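Local structure of L-ribulose 3-epimerase (Mesorhizobium loti, 3VYL) at residues Ser14-Gln17 / Ser18-Glu21; Thr91-Leu94 / Thr95-Leu98; Trp263-Asn266 / Met267-Ala270. The protein catalyses the epimerization of ketoses at C3, acting efficiently on L-ribulose, probably to give L-xylulose, with a manganese(II) ion in its TIM barrel. One frame throughout, in Å; residues are numbered along the deposited sequence.

Interaction 1: Ser14-Gln17 / Ser18-Glu21; sequences SSAQ and SELE
Leu-20 folds back over the loop that leads into helix 17-30, the first helix of the TIM barrel, whose N-cap position is held by Ala-16. Leu-20 CB lies 3.6 Å from Ala-16 O, and Leu-20 CG sits near the carbonyl oxygens of both Ala-16 and Ser-15. With CG beside its own backbone N (chi1 -74°), the branched end is carried toward the preceding loop: Leu-20 CD1 meets Ser-15 O at 3.3 Å, while Leu-20 CD2 comes alongside Ser-14 O. Val-45, in a loop elsewhere in the chain, touches the same side chain.

The backbone closes the first turn beneath it. Leu-20 N donates to Ala-16 O at 2.8 Å in a nearly straight bond, Glu-19 N adds only a weak one to that oxygen, and Glu-21 N reaches Gln-17 O from above the carbonyl plane. The Glu-19 side chain lays its aliphatic part against the Ser-14 hydroxyl, with both Glu-19 CB and CG 3.7 Å from Ser-14 OG; its carboxylate turns to Ser-12, and that of Glu-21 forms a salt bridge with Arg-53. Just before the helix, the loop forms an ST turn, with Ser-14 OG accepting from Ala-16 N at 3.0 Å.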
loop_
_atom_site.group_PDB
_atom_site.type_symbol
_atom_site.label_atom_id
_atom_site.label_comp_id
_atom_site.label_asym_id
_atom_site.label_seq_id
_atom_site.Cartn_x
_atom_site.Cartn_y
_atom_site.Cartn_z
ATOM N N SER A 14 -27.308 -21.483 -14.986
ATOM C CA SER A 14 -28.494 -22.232 -15.357
ATOM C C SER A 14 -29.466 -22.357 -14.199
ATOM O O SER A 14 -29.053 -22.400 -13.039
ATOM C CB SER A 14 -28.117 -23.623 -15.864
ATOM O OG SER A 14 -29.203 -24.519 -15.685
ATOM N N SER A 15 -30.751 -22.446 -14.546
ATOM C CA SER A 15 -31.849 -22.642 -13.598
ATOM C C SER A 15 -32.321 -24.101 -13.469
ATOM O O SER A 15 -33.199 -24.394 -12.658
ATOM C CB SER A 15 -33.039 -21.763 -13.983
ATOM O OG SER A 15 -32.782 -20.400 -13.708
ATOM N N ALA A 16 -31.756 -25.012 -14.257
ATOM C CA ALA A 16 -32.093 -26.432 -14.120
ATOM C C ALA A 16 -31.934 -26.879 -12.661
ATOM O O ALA A 16 -30.975 -26.483 -11.996
ATOM C CB ALA A 16 -31.227 -27.276 -15.041
ATOM N N GLN A 17 -32.872 -27.682 -12.161
ATOM C CA GLN A 17 -32.863 -28.103 -10.748
ATOM C C GLN A 17 -31.613 -28.903 -10.354
ATOM O O GLN A 17 -31.189 -28.876 -9.201
ATOM C CB GLN A 17 -34.143 -28.881 -10.389
ATOM C CG GLN A 17 -34.315 -29.226 -8.901
ATOM C CD GLN A 17 -34.618 -28.026 -7.988
ATOM O OE1 GLN A 17 -34.226 -28.013 -6.813
ATOM N NE2 GLN A 17 -35.327 -27.027 -8.518
ATOM N N SER A 18 -31.036 -29.607 -11.319
ATOM C CA SER A 18 -29.809 -30.365 -11.111
ATOM C C SER A 18 -28.592 -29.430 -10.993
ATOM O O SER A 18 -27.647 -29.708 -10.248
ATOM C CB SER A 18 -29.651 -31.393 -12.240
ATOM O OG SER A 18 -28.433 -31.243 -12.954
ATOM N N GLU A 19 -28.632 -28.325 -11.740
ATOM C CA GLU A 19 -27.605 -27.284 -11.690
ATOM C C GLU A 19 -27.721 -26.390 -10.453
ATOM O O GLU A 19 -26.706 -26.017 -9.866
ATOM C CB GLU A 19 -27.644 -26.430 -12.965
ATOM C CG GLU A 19 -26.939 -27.063 -14.148
ATOM C CD GLU A 19 -25.456 -27.254 -13.897
ATOM O OE1 GLU A 19 -24.693 -26.277 -14.039
ATOM O OE2 GLU A 19 -25.053 -28.378 -13.547
ATOM N N LEU A 20 -28.955 -26.047 -10.074
ATOM C CA LEU A 20 -29.237 -25.309 -8.841
ATOM C C LEU A 20 -28.804 -26.107 -7.613
ATOM O O LEU A 20 -28.337 -25.550 -6.618
ATOM C CB LEU A 20 -30.726 -24.987 -8.745
ATOM C CG LEU A 20 -31.319 -23.893 -9.646
ATOM C CD1 LEU A 20 -32.818 -23.771 -9.403
ATOM C CD2 LEU A 20 -30.646 -22.537 -9.452
ATOM N N GLU A 21 -28.967 -27.419 -7.713
ATOM C CA GLU A 21 -28.546 -28.371 -6.710
ATOM C C GLU A 21 -27.024 -28.340 -6.583
ATOM O O GLU A 21 -26.481 -28.241 -5.480
ATOM C CB GLU A 21 -28.968 -29.762 -7.167
ATOM C CG GLU A 21 -29.907 -30.479 -6.232
ATOM C CD GLU A 21 -29.496 -31.924 -6.021
ATOM O OE1 GLU A 21 -30.296 -32.832 -6.342
ATOM O OE2 GLU A 21 -28.361 -32.147 -5.537
#

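Interaction 2: Thr91-Leu94 / Thr95-Leu98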
loop_
_atom_site.group_PDB
_atom_site.type_symbol
_atom_site.label_atom_id
_atom_site.label_comp_id
_atom_site.label_asym_id
_atom_site.label_seq_id
_atom_site.Cartn_x
_atom_site.Cartn_y
_atom_site.Cartn_z
ATOM N N THR A 91 -39.235 -9.700 -7.956
ATOM C CA THR A 91 -37.972 -10.065 -7.304
ATOM C C THR A 91 -38.101 -10.130 -5.779
ATOM O O THR A 91 -37.496 -10.988 -5.128
ATOM C CB THR A 91 -36.842 -9.082 -7.692
ATOM O OG1 THR A 91 -36.824 -8.913 -9.115
ATOM C CG2 THR A 91 -35.473 -9.599 -7.228
ATOM N N ILE A 92 -38.887 -9.208 -5.225
ATOM C CA ILE A 92 -39.172 -9.192 -3.793
ATOM C C ILE A 92 -39.875 -10.491 -3.376
ATOM O O ILE A 92 -39.369 -11.229 -2.516
ATOM C CB ILE A 92 -39.996 -7.957 -3.399
ATOM C CG1 ILE A 92 -39.147 -6.693 -3.567
ATOM C CG2 ILE A 92 -40.498 -8.091 -1.971
ATOM C CD1 ILE A 92 -39.898 -5.397 -3.359
ATOM N N ALA A 93 -41.011 -10.779 -4.013
ATOM C CA ALA A 93 -41.767 -12.003 -3.750
ATOM C C ALA A 93 -40.912 -13.259 -3.931
ATOM O O ALA A 93 -41.054 -14.231 -3.177
ATOM C CB ALA A 93 -43.016 -12.063 -4.616
ATOM N N LEU A 94 -40.016 -13.242 -4.916
ATOM C CA LEU A 94 -39.052 -14.334 -5.047
ATOM C C LEU A 94 -38.166 -14.477 -3.793
ATOM O O LEU A 94 -38.055 -15.568 -3.235
ATOM C CB LEU A 94 -38.205 -14.175 -6.314
ATOM C CG LEU A 94 -37.155 -15.264 -6.562
ATOM C CD1 LEU A 94 -37.802 -16.572 -6.992
ATOM C CD2 LEU A 94 -36.148 -14.815 -7.608
ATOM N N THR A 95 -37.555 -13.375 -3.356
ATOM C CA THR A 95 -36.670 -13.363 -2.179
ATOM C C THR A 95 -37.424 -13.879 -0.951
ATOM O O THR A 95 -36.983 -14.826 -0.286
ATOM C CB THR A 95 -36.120 -11.940 -1.894
ATOM O OG1 THR A 95 -35.450 -11.438 -3.058
ATOM C CG2 THR A 95 -35.155 -11.936 -0.707
ATOM N N ARG A 96 -38.567 -13.244 -0.684
ATOM C CA ARG A 96 -39.462 -13.611 0.412
ATOM C C ARG A 96 -39.774 -15.107 0.427
ATOM O O ARG A 96 -39.600 -15.760 1.453
ATOM C CB ARG A 96 -40.749 -12.786 0.336
ATOM C CG ARG A 96 -41.760 -13.060 1.440
ATOM C CD ARG A 96 -43.165 -12.740 0.957
ATOM N NE ARG A 96 -43.529 -13.597 -0.173
ATOM C CZ ARG A 96 -44.306 -13.229 -1.186
ATOM N NH1 ARG A 96 -44.830 -12.005 -1.236
ATOM N NH2 ARG A 96 -44.553 -14.096 -2.161
ATOM N N ASP A 97 -40.202 -15.650 -0.712
ATOM C CA ASP A 97 -40.608 -17.055 -0.780
ATOM C C ASP A 97 -39.429 -18.004 -0.657
ATOM O O ASP A 97 -39.591 -19.170 -0.287
ATOM C CB ASP A 97 -41.402 -17.342 -2.055
ATOM C CG ASP A 97 -42.800 -16.735 -2.025
ATOM O OD1 ASP A 97 -43.473 -16.736 -3.078
ATOM O OD2 ASP A 97 -43.233 -16.255 -0.953
ATOM N N LEU A 98 -38.238 -17.499 -0.942
ATOM C CA LEU A 98 -37.043 -18.322 -0.855
ATOM C C LEU A 98 -36.470 -18.307 0.573
ATOM O O LEU A 98 -35.619 -19.131 0.931
ATOM C CB LEU A 98 -36.027 -17.852 -1.894
ATOM C CG LEU A 98 -35.254 -18.864 -2.745
ATOM C CD1 LEU A 98 -36.126 -20.006 -3.240
ATOM C CD2 LEU A 98 -34.620 -18.131 -3.919
#
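Thr-91 opens this helical turn by offering its carbonyl oxygen to two donors of Thr-95. Thr-95 N supplies the regular helical bond, and Thr-95 OG1 adds a second at 2.9 Å to Thr-91 O; the two arrive from opposite faces of the carbonyl plane. The hydroxyl can do this because OG1 stands beside its own backbone N (chi1 -56°), which satisfies a polar group on a buried side chain by turning it back on the helix. The hydroxyl of Thr-91 does the same one turn earlier, bonding to Ile-87 O.

Ile-92 takes part through its backbone, Ile-92 O accepting a nearly straight bond of 2.8 Å from Arg-96 N. Ala-93 is the platform for the exposed side. The Arg-96 chain bends at chi3 (62°) and lays one face of its guanidinium over the alanine, with Ala-93 CA 3.7 Å from the plane and Ala-93 CB 3.5 Å from Arg-96 NH2. The edge of the same group faces Asp-97, gripping it side-on in a salt bridge: Arg-96 NE bonds to Asp-97 OD2 at 2.8 Å, and NH2 bonds to both carboxylate oxygens. The partners stay close to the guanidinium plane, whereas the nitrogens meet OD2 from above the carboxylate plane. Ala-93 O meanwhile receives Asp-97 N. Leu-94 follows, its carbonyl oxygen taking a weak bond from Leu-98 N.

All this belongs to helix 78-98 of a beta-alpha-beta unit of the barrel. Thr-91, Thr-95 and Leu-98 pack on Ile-63 of strand 60-66, Leu-94 and Leu-98 meet Ile-47 of helix 47-57, and Ile-92 rests against Val-133, Thr-136 and Ala-137 of helix 120-139.

Interaction 3: Trp263-Asn266 / Met267-Ala270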
loop_
_atom_site.group_PDB
_atom_site.type_symbol
_atom_site.label_atom_id
_atom_site.label_comp_id
_atom_site.label_asym_id
_atom_site.label_seq_id
_atom_site.Cartn_x
_atom_site.Cartn_y
_atom_site.Cartn_z
ATOM N N TRP A 263 -9.760 -17.457 -14.495
ATOM C CA TRP A 263 -9.696 -18.750 -13.843
ATOM C C TRP A 263 -10.425 -19.771 -14.665
ATOM O O TRP A 263 -11.198 -19.430 -15.562
ATOM C CB TRP A 263 -10.283 -18.677 -12.428
ATOM C CG TRP A 263 -11.653 -18.042 -12.365
ATOM C CD1 TRP A 263 -11.955 -16.708 -12.133
ATOM C CD2 TRP A 263 -12.959 -18.700 -12.540
ATOM N NE1 TRP A 263 -13.311 -16.497 -12.147
ATOM C CE2 TRP A 263 -13.973 -17.641 -12.391
ATOM C CE3 TRP A 263 -13.381 -20.010 -12.787
ATOM C CZ2 TRP A 263 -15.333 -17.902 -12.491
ATOM C CZ3 TRP A 263 -14.763 -20.256 -12.896
ATOM C CH2 TRP A 263 -15.710 -19.228 -12.754
ATOM N N THR A 264 -10.180 -21.038 -14.349
ATOM C CA THR A 264 -10.810 -22.181 -15.019
ATOM C C THR A 264 -11.399 -23.101 -13.975
ATOM O O THR A 264 -12.389 -23.776 -14.220
ATOM C CB THR A 264 -9.783 -22.991 -15.818
ATOM O OG1 THR A 264 -8.588 -23.146 -15.031
ATOM C CG2 THR A 264 -9.432 -22.290 -17.128
ATOM N N ASP A 265 -10.782 -23.112 -12.797
ATOM C CA ASP A 265 -11.160 -24.013 -11.718
ATOM C C ASP A 265 -11.871 -23.233 -10.620
ATOM O O ASP A 265 -11.224 -22.639 -9.751
ATOM C CB ASP A 265 -9.903 -24.698 -11.177
ATOM C CG ASP A 265 -10.185 -25.650 -10.029
ATOM O OD1 ASP A 265 -9.196 -26.173 -9.475
ATOM O OD2 ASP A 265 -11.368 -25.877 -9.673
ATOM N N ASN A 266 -13.199 -23.243 -10.646
ATOM C CA ASN A 266 -13.962 -22.451 -9.684
ATOM C C ASN A 266 -14.106 -23.008 -8.276
ATOM O O ASN A 266 -14.578 -22.295 -7.389
ATOM C CB ASN A 266 -15.335 -22.048 -10.225
ATOM C CG ASN A 266 -16.139 -23.217 -10.739
ATOM O OD1 ASN A 266 -17.332 -23.086 -10.960
ATOM N ND2 ASN A 266 -15.494 -24.343 -10.954
ATOM N N MET A 267 -13.715 -24.260 -8.058
ATOM C CA MET A 267 -13.654 -24.748 -6.690
ATOM C C MET A 267 -12.425 -24.150 -6.021
ATOM O O MET A 267 -12.514 -23.659 -4.897
ATOM C CB MET A 267 -13.626 -26.277 -6.604
ATOM C CG MET A 267 -13.621 -26.812 -5.174
ATOM S SD MET A 267 -14.957 -26.165 -4.135
ATOM C CE MET A 267 -16.374 -27.095 -4.705
ATOM N N ALA A 268 -11.289 -24.187 -6.718
ATOM C CA ALA A 268 -10.057 -23.601 -6.206
ATOM C C ALA A 268 -10.286 -22.117 -5.916
ATOM O O ALA A 268 -10.002 -21.634 -4.825
ATOM C CB ALA A 268 -8.917 -23.790 -7.194
ATOM N N LEU A 269 -10.844 -21.423 -6.903
ATOM C CA LEU A 269 -11.202 -20.031 -6.783
ATOM C C LEU A 269 -12.058 -19.770 -5.544
ATOM O O LEU A 269 -11.768 -18.849 -4.781
ATOM C CB LEU A 269 -11.913 -19.555 -8.057
ATOM C CG LEU A 269 -12.429 -18.115 -8.024
ATOM C CD1 LEU A 269 -11.329 -17.144 -8.431
ATOM C CD2 LEU A 269 -13.663 -17.959 -8.893
ATOM N N ALA A 270 -13.099 -20.572 -5.331
ATOM C CA ALA A 270 -14.002 -20.337 -4.197
ATOM C C ALA A 270 -13.349 -20.615 -2.831
ATOM O O ALA A 270 -13.383 -19.760 -1.939
ATOM C CB ALA A 270 -15.291 -21.120 -4.360
#
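Leu-269 overlaps one face of the Trp-263 indole in a CH-pi contact just where the long helix 266-292 of the TIM-barrel chain begins. Leu-269 CD2 stands 3.6 Å from the centroid of the Trp-263 five-membered ring, only 13° off its normal, and CE2 is the ring atom nearest to it; the other methyl, Leu-269 CD1, lies 3.8 Å from Trp-263 CD1. The two side chains cross at about a right angle. Trp-263 CG is tucked in over its own backbone, flanked by N and C (chi1 51°), which turns the indole toward the helix, and a hydrogen bond from Trp-263 NE1 to Ser-242 OG helps fix its rotation. With the indole replaced by the methyl of an alanine, both Leu-269 methyls are likely to lose the aromatic face they lie on, and the Ser-242 hydroxyl its indole partner.

Farther along, Ala-268 packs on Arg-286 of a second subunit, and Met-267 touches Asp-29 and Ala-30 of helix 17-30. Asp-265 serves as N-cap. Asp-265 O accepts from Leu-269 N at 3.1 Å, in the carbonyl plane, while with CG anti to N (chi1 179°) its carboxylate reaches forward to amides in the first turn. There Asp-265 OD2 takes Met-267 N at 3.3 Å from above the carboxylate plane and Ala-268 N more weakly, while Asp-265 OD1 rests 3.3 Å from Ala-268 CB.

Interactions 1, 2 and 3 sample three helices of one barrel. Interactions 1 and 3 are both helix starts, one with an alanine and the other with an aspartate at the N-cap position, whereas interaction 2 lies toward the C-terminal part of its helix. None touches another: nearest atoms are about 8 Å apart between 1 and 2, about 9 Å between 1 and 3, and about 19 Å between 2 and 3. Met-267 of interaction 3 nevertheless touches helix 17-30, on which interaction 1 lies. Of the manganese ligands Glu-147, Asp-180, His-206 and Glu-241, Glu-241 is about 9 Å from Leu-269 and Glu-147 about 12 Å from Thr-91, side chain to side chain. Interaction 1 lies away from that site.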